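Local atomic coordinates of competence/damage-inducible protein CinA (Agrobacterium tumefaciens, PDB entry 2A9S), a protein that is of unknown function but belongs to the CinA competence/damage-inducible family, whose C-terminal domain in some relatives acts as a nicotinamide-nucleotide amidase. Residues A14-I17 and I18-T22; T61-A64 and K65-M68. All blocks are in the same frame, centred on the assembly; numbering follows the deposited sequence.

Contact 1 of 2, residues A14-I17 and I18-T22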
ATOM      1  N   ALA A  14     -13.410  -8.262  -1.801  1.00 12.25           N
ATOM      2  CA  ALA A  14     -12.401  -8.386  -0.756  1.00 12.74           C
ATOM      3  C   ALA A  14     -12.875  -9.378   0.317  1.00 13.29           C
ATOM      4  O   ALA A  14     -12.117 -10.267   0.763  1.00 11.72           O
ATOM      5  CB  ALA A  14     -12.079  -6.991  -0.155  1.00 13.50           C
ATOM      6  N   ARG A  15     -14.152  -9.266   0.681  1.00 13.06           N
ATOM      7  CA  ARG A  15     -14.723 -10.140   1.712  1.00 13.80           C
ATOM      8  C   ARG A  15     -14.680 -11.586   1.234  1.00 13.38           C
ATOM      9  O   ARG A  15     -14.355 -12.461   2.030  1.00 12.33           O
ATOM     10  CB  ARG A  15     -16.175  -9.753   2.027  1.00 14.83           C
ATOM     11  CG  ARG A  15     -16.679 -10.353   3.369  1.00 15.85           C
ATOM     12  CD  ARG A  15     -17.935  -9.661   3.875  1.00 18.51           C
ATOM     13  NE  ARG A  15     -17.726  -8.223   4.119  1.00 25.42           N
ATOM     14  CZ  ARG A  15     -17.099  -7.708   5.182  1.00 29.21           C
ATOM     15  NH1 ARG A  15     -16.967  -6.390   5.297  1.00 31.59           N
ATOM     16  NH2 ARG A  15     -16.605  -8.487   6.137  1.00 28.82           N
ATOM     17  N   ARG A  16     -14.974 -11.823  -0.059  1.00 12.12           N
ATOM     18  CA  ARG A  16     -14.954 -13.175  -0.642  1.00 12.57           C
ATOM     19  C   ARG A  16     -13.539 -13.776  -0.550  1.00 11.57           C
ATOM     20  O   ARG A  16     -13.356 -14.930  -0.146  1.00 11.13           O
ATOM     21  CB  ARG A  16     -15.480 -13.180  -2.087  1.00 12.91           C
ATOM     22  CG  ARG A  16     -15.134 -14.474  -2.804  1.00 17.38           C
ATOM     23  CD  ARG A  16     -16.059 -14.791  -3.950  1.00 23.18           C
ATOM     24  NE  ARG A  16     -15.715 -16.100  -4.514  1.00 27.42           N
ATOM     25  CZ  ARG A  16     -16.098 -16.501  -5.726  1.00 29.71           C
ATOM     26  NH1 ARG A  16     -16.822 -15.692  -6.489  1.00 29.31           N
ATOM     27  NH2 ARG A  16     -15.741 -17.696  -6.183  1.00 31.45           N
ATOM     28  N   ILE A  17     -12.538 -12.965  -0.867  1.00 10.96           N
ATOM     29  CA  ILE A  17     -11.154 -13.426  -0.826  1.00 11.61           C
ATOM     30  C   ILE A  17     -10.763 -13.827   0.611  1.00 11.68           C
ATOM     31  O   ILE A  17     -10.190 -14.907   0.820  1.00 11.65           O
ATOM     32  CB  ILE A  17     -10.203 -12.371  -1.399  1.00 11.07           C
ATOM     33  CG1 ILE A  17     -10.447 -12.244  -2.930  1.00 10.14           C
ATOM     34  CG2 ILE A  17      -8.754 -12.726  -1.092  1.00 12.22           C
ATOM     35  CD1 ILE A  17      -9.897 -10.918  -3.520  1.00 11.57           C
ATOM     36  N   ILE A  18     -11.061 -12.966   1.586  1.00 11.95           N
ATOM     37  CA  ILE A  18     -10.682 -13.254   2.977  1.00 12.04           C
ATOM     38  C   ILE A  18     -11.439 -14.515   3.427  1.00 12.24           C
ATOM     39  O   ILE A  18     -10.847 -15.408   4.042  1.00 11.72           O
ATOM     40  CB  ILE A  18     -10.961 -12.060   3.919  1.00 12.96           C
ATOM     41  CG1 ILE A  18     -10.205 -10.789   3.454  1.00 10.70           C
ATOM     42  CG2 ILE A  18     -10.589 -12.387   5.350  1.00 12.90           C
ATOM     43  CD1 ILE A  18      -8.741 -10.969   3.144  1.00 10.76           C
ATOM     44  N   THR A  19     -12.721 -14.590   3.068  1.00 12.01           N
ATOM     45  CA  THR A  19     -13.560 -15.701   3.497  1.00 12.78           C
ATOM     46  C   THR A  19     -13.077 -17.048   2.914  1.00 12.65           C
ATOM     47  O   THR A  19     -13.003 -18.043   3.621  1.00 12.85           O
ATOM     48  CB  THR A  19     -15.038 -15.417   3.172  1.00 12.62           C
ATOM     49  OG1 THR A  19     -15.422 -14.163   3.780  1.00 13.68           O
ATOM     50  CG2 THR A  19     -15.907 -16.515   3.743  1.00 13.56           C
ATOM     51  N   ASP A  20     -12.727 -17.041   1.631  1.00 12.46           N
ATOM     52  CA  ASP A  20     -12.273 -18.239   0.916  1.00 13.20           C
ATOM     53  C   ASP A  20     -10.861 -18.655   1.326  1.00 12.91           C
ATOM     54  O   ASP A  20     -10.593 -19.848   1.553  1.00 12.17           O
ATOM     55  CB  ASP A  20     -12.341 -18.019  -0.601  1.00 13.41           C
ATOM     56  CG  ASP A  20     -13.736 -18.271  -1.189  1.00 16.29           C
ATOM     57  OD1 ASP A  20     -14.632 -18.844  -0.508  1.00 17.36           O
ATOM     58  OD2 ASP A  20     -13.926 -17.910  -2.371  1.00 20.73           O
ATOM     59  N   PHE A  21      -9.946 -17.680   1.404  1.00 12.47           N
ATOM     60  CA  PHE A  21      -8.542 -18.012   1.560  1.00 12.98           C
ATOM     61  C   PHE A  21      -8.263 -18.468   2.991  1.00 12.78           C
ATOM     62  O   PHE A  21      -7.340 -19.249   3.226  1.00 12.96           O
ATOM     63  CB  PHE A  21      -7.656 -16.822   1.194  1.00 13.53           C
ATOM     64  CG  PHE A  21      -7.538 -16.578  -0.294  1.00 15.48           C
ATOM     65  CD1 PHE A  21      -8.515 -17.005  -1.176  1.00 19.17           C
ATOM     66  CD2 PHE A  21      -6.453 -15.878  -0.796  1.00 19.09           C
ATOM     67  CE1 PHE A  21      -8.397 -16.753  -2.550  1.00 20.99           C
ATOM     68  CE2 PHE A  21      -6.332 -15.623  -2.167  1.00 19.44           C
ATOM     69  CZ  PHE A  21      -7.299 -16.054  -3.035  1.00 16.45           C
ATOM     70  N   THR A  22      -9.047 -17.982   3.944  1.00 12.11           N
ATOM     71  CA  THR A  22      -8.750 -18.321   5.357  1.00 12.45           C
ATOM     72  C   THR A  22      -8.792 -19.859   5.602  1.00 13.34           C
ATOM     73  O   THR A  22      -7.800 -20.421   6.088  1.00 13.04           O
ATOM     74  CB  THR A  22      -9.618 -17.530   6.372  1.00 12.43           C
ATOM     75  OG1 THR A  22      -9.346 -16.104   6.275  1.00 11.56           O
ATOM     76  CG2 THR A  22      -9.307 -18.010   7.796  1.00  9.84           C
TER
HETATM   77  O   HOH W   1     -15.432 -19.713  -3.671  1.00 26.13           O
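Arg15 O is gripped twice by Thr19: OG1 of Thr19 reaches it at 2.7 Å and Thr19 N at 2.9 Å, from opposite faces of the carbonyl plane. Both bonds run i to i+4 inside helix 8-24. The threonine hydroxyl folds back on its own helix because its OG1 stands beside the backbone N (chi1 -56°), and it comes in 39° above the carbonyl plane. One turn further on, Thr22 does the same to Ile18, with OG1 2.8 Å from Ile18 O alongside the bond from Thr22 N.

Next to this, Arg16 sends an extended chain forward to Asp20. The NE-H points almost straight at Asp20 OD2, but the hydrogen bond within this salt bridge is weak, 3.3 Å from NE to OD2. The carboxylate oxygen sits at the guanidinium edge in its plane, while the two flat groups stand nearly perpendicular. A water accepts from Arg16 NH2 and donates to Asp20 OD2, adding a second, indirect link. Arg15 turns to a different partner, pairing through NH1 with Glu11 a turn earlier.

The inward side of the helix is apolar. Ile17 and Phe21 run side by side, and both also touch helix 147-167, Ile17 on Ile163 and Phe21 on Asn166; the Phe21 ring further meets that of Phe102. Ile17 CG2 is anti to the backbone N, which brings this methyl over the ring in a CH-pi contact, CG2 lying 3.9 Å from the centroid of the Phe21 ring and 10° off its normal.

Contact 2 of 2, residues T61-A64 and K65-M68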
ATOM      1  N   THR A  61       7.510   4.334  -8.243  1.00 24.07           N
ATOM      2  CA  THR A  61       8.587   4.667  -9.192  1.00 23.78           C
ATOM      3  C   THR A  61       9.250   3.466  -9.875  1.00 24.43           C
ATOM      4  O   THR A  61       9.184   2.322  -9.404  1.00 24.93           O
ATOM      5  CB  THR A  61       9.745   5.398  -8.466  1.00 23.31           C
ATOM      6  OG1 THR A  61      10.204   4.569  -7.385  1.00 22.64           O
ATOM      7  CG2 THR A  61       9.313   6.743  -7.918  1.00 22.09           C
ATOM      8  N   ASN A  62       9.954   3.731 -10.965  1.00 25.14           N
ATOM      9  CA  ASN A  62      10.789   2.699 -11.593  1.00 25.59           C
ATOM     10  C   ASN A  62      11.944   2.142 -10.734  1.00 25.27           C
ATOM     11  O   ASN A  62      12.242   0.938 -10.798  1.00 24.41           O
ATOM     12  CB  ASN A  62      11.270   3.166 -12.975  1.00 27.23           C
ATOM     13  CG  ASN A  62      10.188   3.030 -14.043  1.00 29.73           C
ATOM     14  OD1 ASN A  62       8.996   2.830 -13.742  1.00 33.29           O
ATOM     15  ND2 ASN A  62      10.593   3.132 -15.296  1.00 34.97           N
ATOM     16  N   ASP A  63      12.583   3.012  -9.945  1.00 24.81           N
ATOM     17  CA  ASP A  63      13.558   2.594  -8.926  1.00 25.05           C
ATOM     18  C   ASP A  63      12.922   1.556  -7.983  1.00 23.18           C
ATOM     19  O   ASP A  63      13.487   0.490  -7.728  1.00 22.61           O
ATOM     20  CB  ASP A  63      13.999   3.791  -8.069  1.00 25.93           C
ATOM     21  CG  ASP A  63      14.836   4.830  -8.832  1.00 30.18           C
ATOM     22  OD1 ASP A  63      15.723   4.458  -9.637  1.00 34.94           O
ATOM     23  OD2 ASP A  63      14.639   6.047  -8.562  1.00 34.36           O
ATOM     24  N   ALA A  64      11.736   1.871  -7.460  1.00 21.67           N
ATOM     25  CA  ALA A  64      11.062   0.947  -6.556  1.00 19.86           C
ATOM     26  C   ALA A  64      10.784  -0.430  -7.211  1.00 19.04           C
ATOM     27  O   ALA A  64      10.983  -1.470  -6.571  1.00 18.64           O
ATOM     28  CB  ALA A  64       9.779   1.581  -6.009  1.00 19.74           C
ATOM     29  N   LYS A  65      10.337  -0.438  -8.479  1.00 19.36           N
ATOM     30  CA  LYS A  65      10.041  -1.698  -9.199  1.00 18.91           C
ATOM     31  C   LYS A  65      11.298  -2.569  -9.261  1.00 20.08           C
ATOM     32  O   LYS A  65      11.269  -3.759  -8.930  1.00 19.15           O
ATOM     33  CB  LYS A  65       9.474  -1.446 -10.602  1.00 18.65           C
ATOM     34  CG  LYS A  65       8.094  -0.748 -10.613  1.00 17.69           C
ATOM     35  CD  LYS A  65       7.679  -0.409 -12.030  1.00 19.19           C
ATOM     36  CE  LYS A  65       6.308   0.218 -12.051  1.00 18.84           C
ATOM     37  NZ  LYS A  65       6.210   1.577 -11.481  1.00 19.71           N
ATOM     38  N   ARG A  66      12.410  -1.930  -9.613  1.00 22.26           N
ATOM     39  CA  ARG A  66      13.744  -2.568  -9.616  1.00 24.66           C
ATOM     40  C   ARG A  66      14.189  -3.103  -8.232  1.00 24.13           C
ATOM     41  O   ARG A  66      14.429  -4.305  -8.113  1.00 24.90           O
ATOM     42  CB  ARG A  66      14.802  -1.620 -10.212  1.00 24.40           C
ATOM     43  CG  ARG A  66      14.692  -1.383 -11.724  1.00 27.06           C
ATOM     44  CD  ARG A  66      15.847  -0.485 -12.266  1.00 28.31           C
ATOM     45  NE  ARG A  66      15.732   0.919 -11.835  1.00 37.61           N
ATOM     46  CZ  ARG A  66      15.375   1.944 -12.622  1.00 39.36           C
ATOM     47  NH1 ARG A  66      15.100   1.752 -13.909  1.00 41.09           N
ATOM     48  NH2 ARG A  66      15.294   3.178 -12.121  1.00 40.30           N
ATOM     49  N   ASP A  67      14.254  -2.236  -7.206  1.00 24.41           N
ATOM     50  CA  ASP A  67      14.737  -2.579  -5.841  1.00 24.23           C
ATOM     51  C   ASP A  67      13.864  -3.546  -5.081  1.00 23.19           C
ATOM     52  O   ASP A  67      14.346  -4.533  -4.499  1.00 23.76           O
ATOM     53  CB  ASP A  67      14.835  -1.333  -4.933  1.00 25.29           C
ATOM     54  CG  ASP A  67      15.691  -0.243  -5.502  1.00 28.52           C
ATOM     55  OD1 ASP A  67      16.495  -0.524  -6.424  1.00 32.11           O
ATOM     56  OD2 ASP A  67      15.539   0.907  -5.018  1.00 28.93           O
ATOM     57  N   MET A  68      12.570  -3.230  -5.024  1.00 20.73           N
ATOM     58  CA  MET A  68      11.653  -4.010  -4.240  1.00 18.85           C
ATOM     59  C   MET A  68      11.271  -5.312  -4.923  1.00 18.49           C
ATOM     60  O   MET A  68      11.084  -6.309  -4.251  1.00 18.49           O
ATOM     61  CB  MET A  68      10.368  -3.201  -3.888  1.00 18.88           C
ATOM     62  CG  MET A  68      10.557  -1.888  -3.077  1.00 19.68           C
ATOM     63  SD  MET A  68       8.948  -1.187  -2.626  1.00 16.44           S
ATOM     64  CE  MET A  68       8.685  -1.914  -1.030  1.00 21.28           C
TER
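The guanidinium of Arg66 has Asn62 O over one face, 3.6 Å above its plane and offset toward the rim, and Asp63 OD1 at its edge. The edge contact is a salt bridge: Arg66 NH2 donates to Asp63 OD1 over 2.8 Å, with the oxygen lying in the guanidinium plane. Seen from the aspartate, the donor stands well above the carboxylate plane, and the two groups are turned 61° apart. A bend at chi3 (-71°) swings the arginine back across the first turn of the helix, where its aliphatic part passes Asn62 O and the side chain packs on Thr73 and Leu76 of helix 73-79.

Thr61 closes the start of the helix. Its OG1 accepts from Ala64 N at 3.1 Å, an N-cap bond, while Thr61 O begins the i to i+4 ladder by taking Lys65 N. Lys65 runs out nearly straight past Thr61 O before turning at chi4, which brings NZ to Thr59 O and Ser33 OG and ties the helix to the end of strand 53-59 and to Ser33, just beyond strand 28-32.

Met68 and Ala64 lie on the same side of the helix, with Met68 SD 4.4 Å from Ala64 CB. Both touch strand 53-59, while across the dimer boundary Met68 packs on Phe57 of the second subunit and Asp67 OD2 forms salt bridges with Arg99 and Arg55 of that subunit. Together these make a threonine-capped helix N-terminus, with an i to i+3 ion pair on its first turn, set at a dimer interface.

Overall arrangement
Both contacts are local, each within one helix, and both are only partly buried, yet they lie on opposite sides of the chain's centre, with centres about 29 Å apart and nearest atoms about 20 Å apart. Contact 1 belongs to the middle and later turns of the long helix 8-24, packed against helix 147-167 of the same chain, and the second subunit does not touch it. Contact 2 is the opening of the short helix 62-69, which follows strand 53-59, outermost within this chain, and meets that subunit. Contact 1 combines an apolar inner face, with one aromatic ring, and a water-bridged outer ion pair; contact 2 spends its polar groups on capping, an ion pair within its first turn, strand attachment and dimer salt bridges.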